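PDB 1XP4: D-alanyl-D-alanine carboxypeptidase, which probably removes the C-terminal D-alanine from peptidoglycan precursor peptides, acting as a serine-type D-Ala-D-Ala carboxypeptidase in cell-wall synthesis. Local coordinates for residues A19-T24 with K242-I247; G25-E30 with G360-E365; F278-I283 with Y314-V319; A307-D312 with F369-D374; S324-F329 with T350-D355. One frame throughout, in Å; residues are numbered along the deposited sequence.

Contact 1 of 5, residues A19-T24 with K242-I247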
# COMPACT_ATOMS: atom_id res chain seq x y z
N ALA A 19 3.88 6.99 -8.48
CA ALA A 19 4.23 5.59 -8.53
C ALA A 19 5.47 5.38 -7.67
O ALA A 19 6.41 6.17 -7.73
CB ALA A 19 4.52 5.19 -9.97
N VAL A 20 5.48 4.32 -6.87
CA VAL A 20 6.64 4.05 -6.03
C VAL A 20 7.01 2.57 -5.98
O VAL A 20 6.15 1.71 -6.15
CB VAL A 20 6.44 4.53 -4.58
CG1 VAL A 20 6.27 6.02 -4.56
CG2 VAL A 20 5.24 3.84 -3.95
N GLU A 21 8.29 2.30 -5.77
CA GLU A 21 8.75 0.92 -5.67
C GLU A 21 8.39 0.57 -4.23
O GLU A 21 8.91 1.16 -3.30
CB GLU A 21 10.25 0.84 -5.90
CG GLU A 21 10.79 -0.57 -5.98
CD GLU A 21 11.02 -1.18 -4.62
OE1 GLU A 21 11.70 -0.53 -3.79
OE2 GLU A 21 10.52 -2.30 -4.38
N ALA A 22 7.47 -0.38 -4.07
CA ALA A 22 6.98 -0.77 -2.76
C ALA A 22 8.00 -0.85 -1.64
O ALA A 22 7.91 -0.13 -0.64
CB ALA A 22 6.24 -2.09 -2.85
N ASN A 23 9.00 -1.72 -1.81
CA ASN A 23 9.98 -1.92 -0.77
C ASN A 23 10.72 -0.69 -0.25
O ASN A 23 10.77 -0.47 0.96
CB ASN A 23 10.97 -2.98 -1.19
CG ASN A 23 11.73 -3.54 -0.02
OD1 ASN A 23 11.20 -3.59 1.09
ND2 ASN A 23 12.97 -3.97 -0.24
N THR A 24 11.30 0.11 -1.14
CA THR A 24 12.04 1.28 -0.67
C THR A 24 11.24 2.57 -0.63
O THR A 24 11.69 3.56 -0.04
CB THR A 24 13.30 1.52 -1.53
OG1 THR A 24 12.91 1.91 -2.86
CG2 THR A 24 14.14 0.26 -1.59
N LYS A 242 8.75 -7.27 -14.01
CA LYS A 242 10.18 -7.43 -14.20
C LYS A 242 10.91 -7.55 -12.87
O LYS A 242 11.96 -6.94 -12.66
CB LYS A 242 10.74 -6.26 -14.99
CG LYS A 242 10.17 -6.19 -16.39
CD LYS A 242 10.67 -4.98 -17.13
CE LYS A 242 9.92 -4.82 -18.45
NZ LYS A 242 10.41 -3.63 -19.21
N GLY A 243 10.33 -8.35 -11.98
CA GLY A 243 10.91 -8.59 -10.67
C GLY A 243 10.77 -7.49 -9.64
O GLY A 243 11.23 -7.64 -8.50
N MSE A 244 10.13 -6.38 -10.02
CA MSE A 244 9.97 -5.24 -9.12
C MSE A 244 8.51 -4.92 -8.76
O MSE A 244 7.64 -4.89 -9.64
CB MSE A 244 10.63 -4.02 -9.75
CG MSE A 244 10.46 -2.70 -9.01
SE MSE A 244 11.44 -1.25 -9.89
CE MSE A 244 10.10 -0.65 -11.14
N ARG A 245 8.26 -4.70 -7.47
CA ARG A 245 6.92 -4.36 -7.00
C ARG A 245 6.69 -2.86 -7.07
O ARG A 245 7.45 -2.07 -6.50
CB ARG A 245 6.70 -4.85 -5.57
CG ARG A 245 5.32 -4.55 -5.06
CD ARG A 245 4.74 -5.77 -4.37
NE ARG A 245 3.40 -6.03 -4.86
CZ ARG A 245 2.85 -7.23 -4.95
NH1 ARG A 245 3.54 -8.31 -4.57
NH2 ARG A 245 1.63 -7.37 -5.46
N VAL A 246 5.62 -2.48 -7.75
CA VAL A 246 5.30 -1.08 -7.92
C VAL A 246 3.93 -0.77 -7.36
O VAL A 246 2.98 -1.53 -7.57
CB VAL A 246 5.30 -0.70 -9.42
CG1 VAL A 246 4.84 0.75 -9.58
CG2 VAL A 246 6.68 -0.90 -10.02
N ILE A 247 3.84 0.34 -6.63
CA ILE A 247 2.56 0.78 -6.10
C ILE A 247 2.19 1.97 -6.96
O ILE A 247 2.97 2.89 -7.15
CB ILE A 247 2.64 1.21 -4.64
CG1 ILE A 247 3.01 0.01 -3.77
CG2 ILE A 247 1.29 1.78 -4.21
CD1 ILE A 247 2.89 0.27 -2.28

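Contact 2 of 5, residues G25-E30 with G360-E365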
# COMPACT_ATOMS: atom_id res chain seq x y z
N GLY A 25 10.06 2.57 -1.23
CA GLY A 25 9.24 3.76 -1.23
C GLY A 25 9.81 4.84 -2.13
O GLY A 25 9.43 6.01 -2.04
N LYS A 26 10.73 4.44 -3.01
CA LYS A 26 11.35 5.38 -3.93
C LYS A 26 10.32 5.82 -4.96
O LYS A 26 9.57 5.01 -5.49
CB LYS A 26 12.53 4.73 -4.63
CG LYS A 26 13.15 5.64 -5.67
CD LYS A 26 14.21 4.94 -6.50
CE LYS A 26 14.67 5.83 -7.66
NZ LYS A 26 15.29 7.12 -7.20
N ILE A 27 10.30 7.12 -5.24
CA ILE A 27 9.36 7.67 -6.20
C ILE A 27 9.85 7.51 -7.64
O ILE A 27 10.96 7.94 -7.99
CB ILE A 27 9.08 9.16 -5.89
CG1 ILE A 27 8.45 9.27 -4.50
CG2 ILE A 27 8.20 9.76 -6.97
CD1 ILE A 27 8.31 10.68 -3.98
N LEU A 28 9.03 6.89 -8.48
CA LEU A 28 9.40 6.66 -9.88
C LEU A 28 8.71 7.62 -10.84
O LEU A 28 9.23 7.93 -11.92
CB LEU A 28 9.06 5.22 -10.25
CG LEU A 28 9.66 4.14 -9.35
CD1 LEU A 28 9.18 2.77 -9.80
CD2 LEU A 28 11.18 4.22 -9.38
N TYR A 29 7.52 8.09 -10.46
CA TYR A 29 6.76 9.02 -11.28
C TYR A 29 5.78 9.81 -10.44
O TYR A 29 5.21 9.30 -9.47
CB TYR A 29 5.98 8.28 -12.36
CG TYR A 29 5.16 9.23 -13.20
CD1 TYR A 29 5.74 9.92 -14.25
CD2 TYR A 29 3.83 9.50 -12.89
CE1 TYR A 29 5.04 10.87 -14.97
CE2 TYR A 29 3.12 10.45 -13.60
CZ TYR A 29 3.73 11.13 -14.64
OH TYR A 29 3.04 12.08 -15.35
N GLU A 30 5.55 11.05 -10.82
CA GLU A 30 4.64 11.88 -10.07
C GLU A 30 4.05 13.00 -10.92
O GLU A 30 4.66 13.43 -11.90
CB GLU A 30 5.38 12.44 -8.84
CG GLU A 30 5.39 13.94 -8.67
CD GLU A 30 6.18 14.67 -9.74
OE1 GLU A 30 7.33 14.26 -10.00
OE2 GLU A 30 5.66 15.65 -10.31
N GLY A 360 11.72 12.38 -4.02
CA GLY A 360 12.62 11.25 -3.97
C GLY A 360 12.00 9.98 -3.41
O GLY A 360 11.80 9.00 -4.12
N TYR A 361 11.70 10.01 -2.11
CA TYR A 361 11.12 8.88 -1.41
C TYR A 361 9.91 9.28 -0.58
O TYR A 361 9.82 10.42 -0.12
CB TYR A 361 12.17 8.25 -0.50
CG TYR A 361 13.29 7.53 -1.22
CD1 TYR A 361 14.24 8.23 -1.95
CD2 TYR A 361 13.36 6.14 -1.20
CE1 TYR A 361 15.24 7.55 -2.65
CE2 TYR A 361 14.34 5.46 -1.89
CZ TYR A 361 15.28 6.16 -2.62
OH TYR A 361 16.24 5.48 -3.33
N ILE A 362 8.97 8.36 -0.40
CA ILE A 362 7.78 8.63 0.41
C ILE A 362 8.07 8.27 1.87
O ILE A 362 7.16 8.17 2.69
CB ILE A 362 6.55 7.81 -0.06
CG1 ILE A 362 6.86 6.31 -0.00
CG2 ILE A 362 6.14 8.25 -1.45
CD1 ILE A 362 5.62 5.44 -0.08
N THR A 363 9.34 8.07 2.17
CA THR A 363 9.79 7.73 3.52
C THR A 363 11.08 8.51 3.78
O THR A 363 11.84 8.76 2.85
CB THR A 363 10.04 6.20 3.64
OG1 THR A 363 10.53 5.90 4.95
CG2 THR A 363 11.05 5.74 2.61
N THR A 364 11.32 8.91 5.02
CA THR A 364 12.52 9.67 5.33
C THR A 364 13.74 8.77 5.29
O THR A 364 14.87 9.24 5.42
CB THR A 364 12.47 10.29 6.72
OG1 THR A 364 12.83 9.30 7.69
CG2 THR A 364 11.07 10.78 7.02
N GLU A 365 13.51 7.47 5.13
CA GLU A 365 14.61 6.52 5.09
C GLU A 365 15.01 6.16 3.69
O GLU A 365 14.17 5.94 2.82
CB GLU A 365 14.23 5.23 5.80
CG GLU A 365 13.73 5.41 7.21
CD GLU A 365 13.66 4.10 7.95
OE1 GLU A 365 14.74 3.58 8.33
OE2 GLU A 365 12.53 3.58 8.14
O HOH W 1 13.03 8.82 -6.61

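Contact 3 of 5, residues F278-I283 with Y314-V319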
# COMPACT_ATOMS: atom_id res chain seq x y z
N PHE A 278 13.13 2.25 -15.73
CA PHE A 278 13.86 1.78 -14.56
C PHE A 278 14.00 0.27 -14.58
O PHE A 278 13.16 -0.43 -15.14
CB PHE A 278 13.14 2.17 -13.29
CG PHE A 278 12.99 3.64 -13.11
CD1 PHE A 278 14.06 4.43 -12.71
CD2 PHE A 278 11.75 4.25 -13.33
CE1 PHE A 278 13.90 5.79 -12.52
CE2 PHE A 278 11.59 5.61 -13.14
CZ PHE A 278 12.66 6.39 -12.74
N THR A 279 15.04 -0.21 -13.92
CA THR A 279 15.29 -1.64 -13.85
C THR A 279 15.99 -1.97 -12.54
O THR A 279 16.48 -1.08 -11.85
CB THR A 279 16.18 -2.08 -15.02
OG1 THR A 279 16.57 -3.44 -14.83
CG2 THR A 279 17.42 -1.22 -15.10
N LEU A 280 16.03 -3.25 -12.19
CA LEU A 280 16.70 -3.69 -10.97
C LEU A 280 18.02 -4.35 -11.33
O LEU A 280 18.03 -5.46 -11.85
CB LEU A 280 15.85 -4.70 -10.20
CG LEU A 280 14.54 -4.28 -9.52
CD1 LEU A 280 13.92 -5.50 -8.86
CD2 LEU A 280 14.80 -3.18 -8.49
N ARG A 281 19.13 -3.66 -11.08
CA ARG A 281 20.44 -4.23 -11.38
C ARG A 281 20.95 -4.86 -10.09
O ARG A 281 20.93 -4.23 -9.04
CB ARG A 281 21.41 -3.15 -11.86
CG ARG A 281 22.72 -3.72 -12.39
CD ARG A 281 23.67 -2.65 -12.94
NE ARG A 281 24.88 -3.27 -13.50
CZ ARG A 281 25.92 -2.58 -13.97
NH1 ARG A 281 25.91 -1.26 -13.96
NH2 ARG A 281 26.98 -3.23 -14.45
N LYS A 282 21.38 -6.12 -10.16
CA LYS A 282 21.89 -6.81 -8.98
C LYS A 282 23.32 -6.33 -8.72
O LYS A 282 24.17 -6.42 -9.60
CB LYS A 282 21.87 -8.33 -9.19
CG LYS A 282 22.22 -9.16 -7.95
CD LYS A 282 21.78 -10.62 -8.08
CE LYS A 282 22.44 -11.31 -9.27
NZ LYS A 282 21.93 -12.69 -9.47
N ILE A 283 23.56 -5.82 -7.52
CA ILE A 283 24.88 -5.31 -7.15
C ILE A 283 25.69 -6.26 -6.28
O ILE A 283 26.91 -6.32 -6.40
CB ILE A 283 24.78 -3.95 -6.42
CG1 ILE A 283 23.94 -4.08 -5.16
CG2 ILE A 283 24.23 -2.90 -7.37
CD1 ILE A 283 23.97 -2.86 -4.26
N TYR A 314 19.42 -5.98 -4.85
CA TYR A 314 19.16 -5.25 -6.09
C TYR A 314 18.87 -3.78 -5.76
O TYR A 314 18.48 -3.45 -4.63
CB TYR A 314 17.96 -5.83 -6.84
CG TYR A 314 18.15 -7.22 -7.39
CD1 TYR A 314 18.10 -8.34 -6.56
CD2 TYR A 314 18.38 -7.43 -8.75
CE1 TYR A 314 18.26 -9.63 -7.07
CE2 TYR A 314 18.55 -8.71 -9.27
CZ TYR A 314 18.48 -9.81 -8.43
OH TYR A 314 18.63 -11.08 -8.94
N LEU A 315 19.05 -2.92 -6.75
CA LEU A 315 18.79 -1.49 -6.61
C LEU A 315 18.06 -1.01 -7.85
O LEU A 315 18.21 -1.58 -8.93
CB LEU A 315 20.10 -0.71 -6.51
CG LEU A 315 21.09 -1.01 -5.40
CD1 LEU A 315 22.25 -0.08 -5.57
CD2 LEU A 315 20.47 -0.83 -4.03
N ILE A 316 17.25 0.03 -7.69
CA ILE A 316 16.53 0.59 -8.82
C ILE A 316 17.54 1.44 -9.57
O ILE A 316 18.29 2.19 -8.96
CB ILE A 316 15.37 1.49 -8.37
CG1 ILE A 316 14.49 0.76 -7.38
CG2 ILE A 316 14.53 1.88 -9.58
CD1 ILE A 316 13.27 1.55 -7.00
N GLU A 317 17.57 1.32 -10.89
CA GLU A 317 18.51 2.10 -11.70
C GLU A 317 17.83 2.57 -12.98
O GLU A 317 17.18 1.78 -13.68
CB GLU A 317 19.75 1.26 -12.04
CG GLU A 317 20.83 2.00 -12.83
CD GLU A 317 22.00 1.09 -13.22
OE1 GLU A 317 21.74 -0.02 -13.72
OE2 GLU A 317 23.17 1.50 -13.03
N ARG A 318 17.95 3.86 -13.28
CA ARG A 318 17.63 4.31 -14.60
C ARG A 318 18.51 3.60 -15.65
O ARG A 318 19.62 3.14 -15.38
CB ARG A 318 17.78 5.82 -14.61
CG ARG A 318 16.51 6.54 -15.04
CD ARG A 318 16.72 8.05 -15.12
NE ARG A 318 15.45 8.72 -15.30
CZ ARG A 318 14.90 9.24 -14.20
NH1 ARG A 318 15.52 9.16 -13.05
NH2 ARG A 318 13.75 9.89 -14.28
N VAL A 319 17.95 3.37 -16.84
CA VAL A 319 18.73 2.66 -17.85
C VAL A 319 19.37 3.63 -18.86
O VAL A 319 18.70 4.44 -19.48
CB VAL A 319 17.79 1.71 -18.65
CG1 VAL A 319 16.64 1.20 -17.80
CG2 VAL A 319 17.22 2.36 -19.89

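Contact 4 of 5, residues A307-D312 with F369-D374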
# COMPACT_ATOMS: atom_id res chain seq x y z
N ALA A 307 31.48 -9.67 6.31
CA ALA A 307 30.07 -9.36 6.27
C ALA A 307 29.71 -9.27 4.80
O ALA A 307 30.14 -8.40 4.10
CB ALA A 307 29.89 -7.98 6.90
N VAL A 308 28.69 -10.11 4.80
CA VAL A 308 28.20 -10.72 3.58
C VAL A 308 26.70 -10.53 3.39
O VAL A 308 25.96 -10.32 4.35
CB VAL A 308 28.53 -12.23 3.63
CG1 VAL A 308 27.67 -12.98 2.65
CG2 VAL A 308 30.00 -12.45 3.32
N ALA A 309 26.26 -10.59 2.14
CA ALA A 309 24.81 -10.50 1.83
C ALA A 309 24.12 -11.83 2.04
O ALA A 309 24.62 -12.86 1.61
CB ALA A 309 24.71 -10.05 0.38
N PRO A 310 23.00 -11.89 2.78
CA PRO A 310 22.60 -13.30 2.81
C PRO A 310 21.21 -13.43 2.19
O PRO A 310 20.32 -14.17 2.61
CB PRO A 310 22.40 -13.57 4.29
CG PRO A 310 21.72 -12.33 4.86
CD PRO A 310 22.27 -11.20 3.87
N GLU A 311 21.08 -12.64 1.12
CA GLU A 311 20.03 -12.74 0.11
C GLU A 311 20.54 -11.88 -1.03
O GLU A 311 21.49 -11.16 -0.88
CB GLU A 311 18.72 -12.18 0.62
CG GLU A 311 18.10 -13.08 1.71
CD GLU A 311 16.75 -12.55 2.17
OE1 GLU A 311 16.40 -11.43 1.82
OE2 GLU A 311 16.03 -13.30 2.82
N ASP A 312 19.90 -11.96 -2.20
CA ASP A 312 20.48 -11.17 -3.29
C ASP A 312 20.04 -9.67 -3.18
O ASP A 312 18.88 -9.37 -2.97
CB ASP A 312 19.97 -11.78 -4.64
CG ASP A 312 20.90 -12.88 -5.21
OD1 ASP A 312 21.98 -13.04 -4.70
OD2 ASP A 312 20.54 -13.55 -6.18
N PHE A 369 20.50 -2.17 3.24
CA PHE A 369 20.31 -3.61 3.31
C PHE A 369 21.28 -4.21 4.32
O PHE A 369 22.47 -3.88 4.33
CB PHE A 369 20.51 -4.20 1.92
CG PHE A 369 19.87 -3.39 0.83
CD1 PHE A 369 20.54 -2.31 0.25
CD2 PHE A 369 18.57 -3.67 0.40
CE1 PHE A 369 19.92 -1.53 -0.73
CE2 PHE A 369 17.95 -2.90 -0.59
CZ PHE A 369 18.63 -1.83 -1.15
N GLU A 370 20.77 -5.10 5.17
CA GLU A 370 21.60 -5.72 6.19
C GLU A 370 22.67 -6.66 5.65
O GLU A 370 22.44 -7.44 4.73
CB GLU A 370 20.72 -6.46 7.20
CG GLU A 370 19.75 -5.54 7.92
CD GLU A 370 18.97 -6.24 9.02
OE1 GLU A 370 18.33 -7.28 8.75
OE2 GLU A 370 19.01 -5.73 10.17
N MSE A 371 23.85 -6.55 6.24
CA MSE A 371 24.99 -7.37 5.87
C MSE A 371 25.33 -8.22 7.07
O MSE A 371 25.63 -7.73 8.16
CB MSE A 371 26.17 -6.49 5.46
CG MSE A 371 25.92 -5.74 4.17
SE MSE A 371 25.88 -6.87 2.60
CE MSE A 371 27.78 -7.02 2.32
N VAL A 372 25.28 -9.52 6.85
CA VAL A 372 25.50 -10.53 7.87
C VAL A 372 26.93 -11.03 8.04
O VAL A 372 27.74 -10.96 7.12
CB VAL A 372 24.55 -11.71 7.57
CG1 VAL A 372 25.01 -12.95 8.26
CG2 VAL A 372 23.14 -11.34 7.98
N ALA A 373 27.22 -11.53 9.24
CA ALA A 373 28.53 -12.09 9.56
C ALA A 373 28.55 -13.52 9.01
O ALA A 373 27.64 -14.30 9.30
CB ALA A 373 28.72 -12.13 11.07
N ASP A 374 29.57 -13.87 8.23
CA ASP A 374 29.59 -15.22 7.68
C ASP A 374 30.63 -16.13 8.33
O ASP A 374 31.29 -16.92 7.65
CB ASP A 374 29.77 -15.16 6.15
CG ASP A 374 31.22 -15.10 5.73
OD1 ASP A 374 32.03 -14.48 6.44
OD2 ASP A 374 31.53 -15.68 4.67

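Contact 5 of 5, residues S324-F329 with T350-D355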
# COMPACT_ATOMS: atom_id res chain seq x y z
N SER A 324 27.61 4.95 -13.00
CA SER A 324 26.50 4.54 -12.13
C SER A 324 26.94 4.33 -10.67
O SER A 324 28.02 4.76 -10.22
CB SER A 324 25.97 3.20 -12.72
OG SER A 324 26.80 2.06 -12.36
N GLN A 325 25.83 3.90 -9.99
CA GLN A 325 25.40 4.41 -8.68
C GLN A 325 26.40 4.15 -7.55
O GLN A 325 27.04 3.12 -7.50
CB GLN A 325 24.07 3.72 -8.32
CG GLN A 325 23.16 3.45 -9.52
CD GLN A 325 22.54 2.07 -9.41
OE1 GLN A 325 23.10 1.06 -9.79
NE2 GLN A 325 21.31 2.05 -8.89
N SER A 326 26.31 5.05 -6.53
CA SER A 326 27.21 4.93 -5.38
C SER A 326 26.52 4.40 -4.10
O SER A 326 26.07 5.13 -3.28
CB SER A 326 27.78 6.32 -5.12
OG SER A 326 26.81 7.19 -4.52
N VAL A 327 26.36 3.12 -4.07
CA VAL A 327 25.68 2.36 -3.02
C VAL A 327 26.76 1.58 -2.41
O VAL A 327 26.61 0.60 -1.66
CB VAL A 327 24.56 1.52 -3.58
CG1 VAL A 327 24.82 1.20 -5.04
CG2 VAL A 327 24.40 0.24 -2.78
N GLN A 328 27.89 2.04 -2.82
CA GLN A 328 28.91 1.85 -1.89
C GLN A 328 28.49 2.50 -0.62
O GLN A 328 28.48 3.70 -0.46
CB GLN A 328 30.15 2.51 -2.51
CG GLN A 328 30.51 1.89 -3.88
CD GLN A 328 30.77 2.97 -4.93
OE1 GLN A 328 31.22 2.75 -6.04
NE2 GLN A 328 30.46 4.21 -4.52
N PHE A 329 27.91 1.69 0.28
CA PHE A 329 28.49 2.05 1.55
C PHE A 329 28.07 1.11 2.63
O PHE A 329 26.91 1.01 3.05
CB PHE A 329 28.23 3.53 1.91
CG PHE A 329 29.55 4.16 2.27
CD1 PHE A 329 30.32 3.55 3.25
CD2 PHE A 329 30.19 4.88 1.27
CE1 PHE A 329 31.70 3.50 3.12
CE2 PHE A 329 31.57 4.83 1.14
CZ PHE A 329 32.33 4.13 2.05
N THR A 350 24.02 0.91 2.35
CA THR A 350 23.02 1.93 2.04
C THR A 350 23.24 2.51 0.65
O THR A 350 24.38 2.78 0.25
CB THR A 350 23.07 3.09 3.04
OG1 THR A 350 24.32 3.77 2.92
CG2 THR A 350 22.93 2.56 4.46
N TYR A 351 22.15 2.69 -0.08
CA TYR A 351 22.20 3.24 -1.43
C TYR A 351 22.08 4.75 -1.37
O TYR A 351 21.03 5.29 -1.01
CB TYR A 351 21.06 2.63 -2.27
CG TYR A 351 20.82 3.27 -3.63
CD1 TYR A 351 21.87 3.82 -4.37
CD2 TYR A 351 19.54 3.29 -4.19
CE1 TYR A 351 21.64 4.36 -5.63
CE2 TYR A 351 19.31 3.82 -5.45
CZ TYR A 351 20.36 4.36 -6.17
OH TYR A 351 20.15 4.89 -7.43
N GLU A 352 23.16 5.44 -1.73
CA GLU A 352 23.18 6.89 -1.72
C GLU A 352 22.60 7.38 -3.05
O GLU A 352 23.31 7.80 -3.97
CB GLU A 352 24.62 7.39 -1.50
CG GLU A 352 25.29 6.65 -0.34
CD GLU A 352 26.75 7.02 -0.13
OE1 GLU A 352 27.03 8.06 0.52
OE2 GLU A 352 27.63 6.27 -0.62
N ASP A 353 21.28 7.28 -3.14
CA ASP A 353 20.53 7.66 -4.32
C ASP A 353 20.70 9.15 -4.64
O ASP A 353 20.48 10.01 -3.79
CB ASP A 353 19.06 7.34 -4.07
CG ASP A 353 18.22 7.39 -5.32
OD1 ASP A 353 18.63 8.05 -6.29
OD2 ASP A 353 17.13 6.78 -5.32
N LYS A 354 21.11 9.44 -5.87
CA LYS A 354 21.31 10.81 -6.34
C LYS A 354 20.39 11.09 -7.54
O LYS A 354 20.54 12.08 -8.24
CB LYS A 354 22.76 11.01 -6.77
CG LYS A 354 23.77 10.69 -5.68
CD LYS A 354 25.20 10.88 -6.17
CE LYS A 354 26.21 10.45 -5.10
NZ LYS A 354 27.63 10.58 -5.54
N ASP A 355 19.43 10.19 -7.75
CA ASP A 355 18.49 10.29 -8.85
C ASP A 355 17.06 10.44 -8.30
O ASP A 355 16.14 9.70 -8.68
CB ASP A 355 18.60 9.02 -9.70
CG ASP A 355 17.99 9.16 -11.06
OD1 ASP A 355 17.18 10.08 -11.25
OD2 ASP A 355 18.31 8.33 -11.94
O HOH W 2 29.77 6.18 -2.25

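Contact 1 of 5, residues A19-T24 with K242-I247
Val-20 and Ile-247 face each other as an antiparallel hydrogen-bonded pair. Val-20 N gives a 2.9 Å bond to Ile-247 O in the carbonyl plane, and Ile-247 N returns one of 2.7 Å to Val-20 O, almost straight at hydrogen (176°). Their side chains run side by side on one face, Val-20 CG2 lying 3.8 Å from Ile-247 CB. Past the non-hydrogen-bonded pair Glu-21 and Val-246 the strand 19-21 ends, and Ala-22 N reaches Arg-245 O at 3.0 Å from above the carbonyl plane. Ala-22 CB then settles 3.4 Å from Arg-245 CG, against the aliphatic start of a chain whose guanidinium leads off to a salt bridge with Asp-221. On the other face Glu-21 CG crosses selenomethionine Met-244 CG obliquely at 3.7 Å. The Glu-21 chain bends at chi2 (-81°), which brings OE1 back to the turn, where two donors hold it: Thr-24 OG1 on the anti lone pair and Thr-24 N from above the carboxylate plane. This joins strands 17-21 and 244-253 of the five-stranded antiparallel sheet of the catalytic domain. Ile-247 packs on helix 170-183, while Ala-19, Met-244 and Val-246 meet helix 262-277 across the sheet.

Contact 2 of 5, residues G25-E30 with G360-E365
Gly-25, with a positive phi of 71°, brings its backbone against Ile-362: CA lies 3.7 Å from Ile-362 CG1, and Gly-25 O takes a 2.9 Å bond from Ile-362 N in the carbonyl plane. Lys-26 follows, bridged backbone to backbone with Tyr-361. Its CA sits over the tyrosine ring face as a CH-pi contact, 3.9 Å from the centroid, and CB comes down at 3.4 Å from Tyr-361 CE2. The lysine chain stays extended until chi4, crosses obliquely over the ring, and turns NZ toward Asp-353, the salt-bridge partner whose carboxylate also takes the Tyr-361 hydroxyl. Ile-27 N closes the backbone pairing with a 2.7 Å bond to Gly-360 O. That carbonyl also receives a hydrogen from a water, which donates a second to Ile-27 O and accepts from Lys-26 NZ, linking segments 25-30 and 360-365. Ile-27 CG1 then packs 4.0 Å from Ile-362 CG2. Leu-28 and Tyr-29 both face Ala-19 in a classic beta bulge. Thus a loop of the C-terminal region is bridged to the start of strand 26-31, an outermost strand of the catalytic sheet, with Ile-362 wedged among Val-20 of strand 17-21 and Tyr-171 and Ile-175 of helix 170-183.

Contact 3 of 5, residues F278-I283 with Y314-V319
Strands 278-283 and 314-318 run antiparallel, their axes 4.6 Å apart at the closest and 140° between directions, a strongly twisted pair. Thr-279 and Glu-317 exchange two backbone bonds, Thr-279 N to Glu-317 O and Glu-317 N to Thr-279 O, the second 2.8 Å long. Arg-281 and Leu-315 do the same less tightly: Arg-281 N meets Leu-315 O nearly along the C=O axis, whereas Leu-315 N approaches Arg-281 O from above the carbonyl plane at 3.2 Å. Non-hydrogen-bonded pairs alternate with these, and CA-H...O contacts such as Leu-280 CA to Leu-315 O support the pairing. The result is a two-stranded antiparallel sheet in the PBP5-type C-terminal region, its first strand beginning directly where helix 262-277 of the catalytic domain ends. One face carries Phe-278, Leu-280, Lys-282, Tyr-314, Ile-316 and Arg-318; here Ile-316 and Phe-278 reach Leu-28 of strand 26-31, so this face meets the catalytic domain. Lys-282 CB lies over the Tyr-314 ring, 3.8 Å from its centroid, and the lysine chain bends at chi3 (60°), with CD 3.3 Å from Tyr-314 OH. At the other end, Phe-278 CZ lies over one face of the Arg-318 guanidinium, offset toward its rim and 3.9 Å from Arg-318 CZ, the two planes 65° apart; Asp-355 is the arginine's salt-bridge partner. On the opposite face Ile-283 CD1 touches Leu-315 CD1 at 3.5 Å, crossing at about a right angle. Alongside, the extended Arg-281 and Glu-317 chains point the same way, with Arg-281 NH1 and Glu-317 OE2 making a long salt bridge of 4.0 Å at the guanidinium edge.

Contact 4 of 5, residues A307-D312 with F369-D374
Val-308, Val-372 and selenomethionine Met-371 carry most of the buried surface. The two valines form an antiparallel hydrogen-bonded pair: Val-308 N reaches Val-372 O at 2.6 Å, and Val-372 N reaches Val-308 O at 2.7 Å, each donor in the plane of its acceptor carbonyl. The second bond is the more bent at hydrogen (140° against 168°). Both valines hold CG1 anti to the backbone N, so CG2 lies beside it. From there Val-372 CG2 meets Pro-310 CG at 3.6 Å, the two side chains crossing at about a right angle, and Val-308 CG2 packs on the carboxylate end of Asp-374, 3.8 Å from its CG. Met-371 works on the other face. Its chain bends at chi2 and again at chi3, curling back along 307-309 so that SE lies 4.1 Å from Ala-309 CB and CE comes to Ala-307 O. Of residues 307-312 only 307-308 are regular strand; after them the chain swings off through Pro-310. Strand 307-308 is thus a short outer strand on a small three-stranded antiparallel sheet of the C-terminal region, with 368-373 in the middle and 345-350 beyond it, where Met-371 packs on Leu-349 and Ala-373 on Val-346.

Contact 5 of 5, residues S324-F329 with T350-D355
Phe-329 O is the best-held polar atom across the contact, gripped by one good bond: Thr-350 N comes to it at 3.0 Å, in the carbonyl plane and fairly straight at hydrogen (160°). The other backbone bond, Glu-352 N to Ser-326 O, is weak at 3.3 Å. Here two irregular loops of the PBP5-type C-terminal region run side by side in roughly opposite directions, one before and one after strand 345-350 in the chain. Glu-352 centres an inverse gamma turn, and just beyond it Asp-353 OD1 takes Asp-355 N at 2.7 Å nearly along its C-O axis, an Asx turn. Tyr-351, its CG anti to the backbone N (chi1 169°), crosses both Gln-325 and Val-327 obliquely. Val-327 CB meets Tyr-351 CD1 at 3.6 Å, and Gln-325 CB lies 3.7 Å from Tyr-351 CE1. The Gln-325 amide stands steeply to the ring, planes 78° apart, and NE2 makes a weak 3.4 Å bond to Tyr-351 OH. Further along, Glu-352 extends its chain to the Phe-329 ring and brings OE2 to the ring edge in plane, 3.5 Å from Phe-329 CD2. A water donates to that OE2 and accepts weakly from Gln-328 NE2. Val-327 and Gln-328 are poorly ordered. Val-327 also packs on Leu-315 and Ile-283 of the two-stranded sheet.

From the N terminus, contacts 1 and 2 open on adjoining strands of the catalytic sheet. Contact 1 closes at 242-247, still in the catalytic domain, but contact 2 stays open until 360-365 and so crosses it, spanning 329 residues to tie a C-terminal loop to the sheet edge. Within that long span contact 3 opens at 278-283, directly after helix 262-277, and closes at 314-319, pairing two strands. Contact 4 opens at 307-312, before contact 3 closes, and ends at 369-374, crossing both contact 3 and contact 2. Contact 5 begins and ends inside the spans of contacts 2 and 4. Leu-280 packs on Met-244, joining contacts 3 and 1; Phe-369 on Leu-315 joins 4 and 3.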